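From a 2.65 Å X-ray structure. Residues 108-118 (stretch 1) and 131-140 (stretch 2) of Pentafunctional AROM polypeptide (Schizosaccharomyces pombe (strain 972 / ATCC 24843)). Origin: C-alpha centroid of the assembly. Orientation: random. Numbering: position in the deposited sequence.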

# COMPACT_ATOMS: atom_id res chain seq x y z
N GLY A 108 10.01 12.60 -11.56
CA GLY A 108 10.02 11.19 -11.13
C GLY A 108 8.69 10.46 -11.03
O GLY A 108 8.48 9.68 -10.09
N CYS A 109 7.79 10.69 -11.99
CA CYS A 109 6.62 9.83 -12.15
C CYS A 109 7.12 8.44 -12.51
O CYS A 109 8.09 8.31 -13.27
CB CYS A 109 5.66 10.34 -13.24
SG CYS A 109 4.65 11.75 -12.71
N ASP A 110 6.46 7.42 -11.96
CA ASP A 110 6.88 6.03 -12.15
C ASP A 110 6.61 5.56 -13.57
O ASP A 110 7.47 4.91 -14.17
CB ASP A 110 6.18 5.12 -11.16
CG ASP A 110 6.43 5.53 -9.73
OD1 ASP A 110 5.82 6.54 -9.29
OD2 ASP A 110 7.24 4.86 -9.06
N PHE A 111 5.44 5.92 -14.09
CA PHE A 111 5.07 5.65 -15.48
C PHE A 111 4.52 6.90 -16.18
O PHE A 111 3.98 7.79 -15.53
CB PHE A 111 3.97 4.59 -15.56
CG PHE A 111 4.26 3.32 -14.83
CD1 PHE A 111 3.93 3.18 -13.49
CD2 PHE A 111 4.82 2.24 -15.49
CE1 PHE A 111 4.17 2.00 -12.82
CE2 PHE A 111 5.06 1.05 -14.83
CZ PHE A 111 4.74 0.93 -13.49
N VAL A 112 4.62 6.91 -17.50
CA VAL A 112 3.93 7.89 -18.35
C VAL A 112 3.23 7.11 -19.47
O VAL A 112 3.84 6.25 -20.10
CB VAL A 112 4.91 8.92 -18.95
CG1 VAL A 112 4.24 9.79 -20.01
CG2 VAL A 112 5.49 9.81 -17.86
N ASP A 113 1.96 7.42 -19.69
CA ASP A 113 1.23 6.88 -20.83
C ASP A 113 1.50 7.75 -22.03
O ASP A 113 1.20 8.96 -22.01
CB ASP A 113 -0.28 6.85 -20.55
CG ASP A 113 -1.06 6.02 -21.59
OD1 ASP A 113 -1.11 6.42 -22.78
OD2 ASP A 113 -1.65 4.99 -21.20
N VAL A 114 2.06 7.13 -23.06
CA VAL A 114 2.36 7.82 -24.29
C VAL A 114 1.53 7.20 -25.40
O VAL A 114 1.76 6.06 -25.78
CB VAL A 114 3.86 7.71 -24.61
CG1 VAL A 114 4.20 8.42 -25.92
CG2 VAL A 114 4.68 8.29 -23.47
N GLU A 115 0.56 7.95 -25.91
CA GLU A 115 -0.30 7.48 -26.99
C GLU A 115 0.45 7.29 -28.29
O GLU A 115 1.26 8.13 -28.70
CB GLU A 115 -1.44 8.46 -27.25
CG GLU A 115 -2.44 8.54 -26.12
CD GLU A 115 -3.61 9.44 -26.44
OE1 GLU A 115 -3.63 10.03 -27.55
OE2 GLU A 115 -4.53 9.57 -25.60
N LEU A 116 0.12 6.20 -28.97
CA LEU A 116 0.75 5.87 -30.24
C LEU A 116 0.18 6.73 -31.41
O LEU A 116 0.52 6.51 -32.57
CB LEU A 116 0.61 4.36 -30.50
CG LEU A 116 1.42 3.49 -29.51
CD1 LEU A 116 0.81 2.13 -29.22
CD2 LEU A 116 2.84 3.31 -29.99
N GLY A 117 -0.71 7.67 -31.10
CA GLY A 117 -1.14 8.69 -32.05
C GLY A 117 -0.22 9.88 -32.15
O GLY A 117 -0.37 10.66 -33.08
N TRP A 118 0.69 10.05 -31.19
CA TRP A 118 1.68 11.14 -31.25
C TRP A 118 2.77 10.81 -32.29
O TRP A 118 3.06 9.64 -32.55
CB TRP A 118 2.37 11.36 -29.90
CG TRP A 118 1.49 11.71 -28.74
CD1 TRP A 118 1.44 11.06 -27.54
CD2 TRP A 118 0.57 12.81 -28.64
NE1 TRP A 118 0.54 11.68 -26.70
CE2 TRP A 118 -0.01 12.75 -27.36
CE3 TRP A 118 0.18 13.82 -29.51
CZ2 TRP A 118 -0.97 13.68 -26.93
CZ3 TRP A 118 -0.78 14.75 -29.08
CH2 TRP A 118 -1.34 14.66 -27.80
N GLY A 131 14.65 8.54 -18.42
CA GLY A 131 15.33 8.29 -17.13
C GLY A 131 14.81 7.01 -16.49
O GLY A 131 14.81 5.96 -17.12
N TYR A 132 14.34 7.10 -15.25
CA TYR A 132 13.79 5.94 -14.55
C TYR A 132 12.31 5.68 -14.81
O TYR A 132 11.83 4.56 -14.61
CB TYR A 132 14.03 6.06 -13.04
CG TYR A 132 15.50 5.99 -12.73
CD1 TYR A 132 16.28 4.90 -13.17
CD2 TYR A 132 16.15 7.03 -12.04
CE1 TYR A 132 17.63 4.83 -12.91
CE2 TYR A 132 17.51 6.97 -11.77
CZ TYR A 132 18.25 5.86 -12.21
OH TYR A 132 19.60 5.76 -11.96
N THR A 133 11.61 6.71 -15.27
CA THR A 133 10.21 6.59 -15.67
C THR A 133 10.03 5.52 -16.74
O THR A 133 10.81 5.43 -17.68
CB THR A 133 9.69 7.92 -16.21
OG1 THR A 133 9.87 8.94 -15.21
CG2 THR A 133 8.23 7.83 -16.57
N LYS A 134 9.01 4.70 -16.55
CA LYS A 134 8.67 3.65 -17.52
C LYS A 134 7.60 4.15 -18.49
O LYS A 134 6.64 4.80 -18.07
CB LYS A 134 8.11 2.43 -16.81
CG LYS A 134 9.02 1.83 -15.76
CD LYS A 134 10.24 1.21 -16.39
CE LYS A 134 10.95 0.36 -15.36
NZ LYS A 134 12.35 0.15 -15.78
N LEU A 135 7.74 3.81 -19.76
CA LEU A 135 6.75 4.21 -20.75
C LEU A 135 5.69 3.14 -21.00
O LEU A 135 6.02 1.95 -21.19
CB LEU A 135 7.44 4.58 -22.05
CG LEU A 135 8.43 5.73 -21.97
CD1 LEU A 135 8.78 6.13 -23.38
CD2 LEU A 135 7.92 6.93 -21.18
N ILE A 136 4.42 3.56 -20.96
CA ILE A 136 3.28 2.74 -21.35
C ILE A 136 2.82 3.28 -22.70
O ILE A 136 2.29 4.38 -22.80
CB ILE A 136 2.10 2.77 -20.34
CG1 ILE A 136 2.58 2.46 -18.91
CG2 ILE A 136 1.04 1.76 -20.74
CD1 ILE A 136 1.48 2.40 -17.86
N MET A 137 3.06 2.49 -23.73
CA MET A 137 2.62 2.83 -25.06
C MET A 137 1.21 2.30 -25.24
O MET A 137 0.98 1.10 -25.09
CB MET A 137 3.58 2.23 -26.09
CG MET A 137 5.00 2.74 -25.95
SD MET A 137 5.11 4.46 -26.47
CE MET A 137 6.09 5.08 -25.13
N SER A 138 0.28 3.20 -25.57
CA SER A 138 -1.13 2.91 -25.54
C SER A 138 -1.81 3.21 -26.87
O SER A 138 -1.50 4.20 -27.50
CB SER A 138 -1.79 3.74 -24.44
OG SER A 138 -1.98 5.08 -24.88
N TRP A 139 -2.76 2.37 -27.26
CA TRP A 139 -3.71 2.71 -28.30
C TRP A 139 -5.10 2.15 -27.98
O TRP A 139 -5.23 1.03 -27.51
CB TRP A 139 -3.25 2.20 -29.66
CG TRP A 139 -4.16 2.64 -30.77
CD1 TRP A 139 -5.20 1.95 -31.29
CD2 TRP A 139 -4.13 3.90 -31.45
NE1 TRP A 139 -5.82 2.68 -32.28
CE2 TRP A 139 -5.17 3.88 -32.41
CE3 TRP A 139 -3.31 5.04 -31.37
CZ2 TRP A 139 -5.43 4.95 -33.28
CZ3 TRP A 139 -3.57 6.12 -32.25
CH2 TRP A 139 -4.63 6.06 -33.18
N HIS A 140 -6.11 2.97 -28.27
CA HIS A 140 -7.51 2.67 -28.01
C HIS A 140 -8.30 2.70 -29.34
O HIS A 140 -8.30 3.72 -30.04
CB HIS A 140 -8.07 3.71 -27.02
CG HIS A 140 -7.44 3.67 -25.66
ND1 HIS A 140 -6.18 4.19 -25.40
CD2 HIS A 140 -7.90 3.19 -24.48
CE1 HIS A 140 -5.90 4.02 -24.12
NE2 HIS A 140 -6.92 3.41 -23.54

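Two neighbouring parallel strands, 111-115 and 134-140, are joined by a ladder of backbone hydrogen bonds, and the two stretches bury 786 Å² between them, both sides summed. The N-to-C directions of the strands differ by 30°, and the pairing runs in register from F111 with K134 to E115 with S138. As parallel pairing requires, alternate residues of stretch 1 supply both donor and acceptor: V112 N donates to K134 O (3.0 Å) while V112 O accepts from I136 N (2.9 Å), and V114 N donates to I136 O (2.8 Å) while V114 O accepts from S138 N (3.2 Å). The ladder runs past the strand in stretch 1 at both ends, with K134 N bonded to D110 O (2.8 Å, nearly linear) and L116 N to S138 O (3.0 Å).

Before the strands begin, T133 works with both ends of its branched side chain. The m rotamer of T133 (chi1 -57°) lets T133 OG1 donate to C109 O at 2.7 Å and leaves T133 CG2 3.6 Å from V112 CG2. A small residue with one polar and one apolar branch suits this buried position.

F111, D113, E115, K134, I136 and S138 share one face of the sheet. F111 (chi1 -53°, m) sets its ring obliquely beside K134, with F111 CD2 3.6 Å from K134 CB, and F111 CB lies 4.0 Å from I136 CD1. K134 thus offers aliphatic carbon near the ring, while the end of its side chain leads away from stretch 1. I136 (chi1 -52°, m; chi2 -177°, t) directs CD1 back toward F111. Farther along is a polar contact: D113 in the t rotamer (chi1 -168°) brings its carboxylate nearer stretch 2, and S138 in p (chi1 78°) directs OG to it, S138 OG donating to D113 OD1 at 2.6 Å. Both carboxylate oxygens of D113 also have partners elsewhere in the structure, so this buried acid is well satisfied.

The other face, bearing V112, V114, L135 and M137, is apolar. Both valines are t (171° and 179°); beta-branched side chains are at home in strands. L135 (m, t) brings CD2 to 4.2 Å from both V112 CB and V114 CG2, bridging the two. M137 bends through two m torsions (-61°, -71°), and its terminal CE comes within 3.5 Å of V114 CB; an unbranched, flexible chain can make that turn.

At the far end, a type I turn from E115 to W118, with W118 N bonded to E115 O at 3.2 Å, leads stretch 1 out of the strand. L116 points toward stretch 2, placing CD2 4.1 Å from M137 CB and CB 4.1 Å from W139 CE3. W139 (chi1 -175°, t) swings its indole nearer stretch 1, where G117 N meets the ring edge 3.5 Å from W139 CZ3. An ideal CB on G117 would lie 3.3 Å from W139 CZ3, a tight approach that glycine avoids.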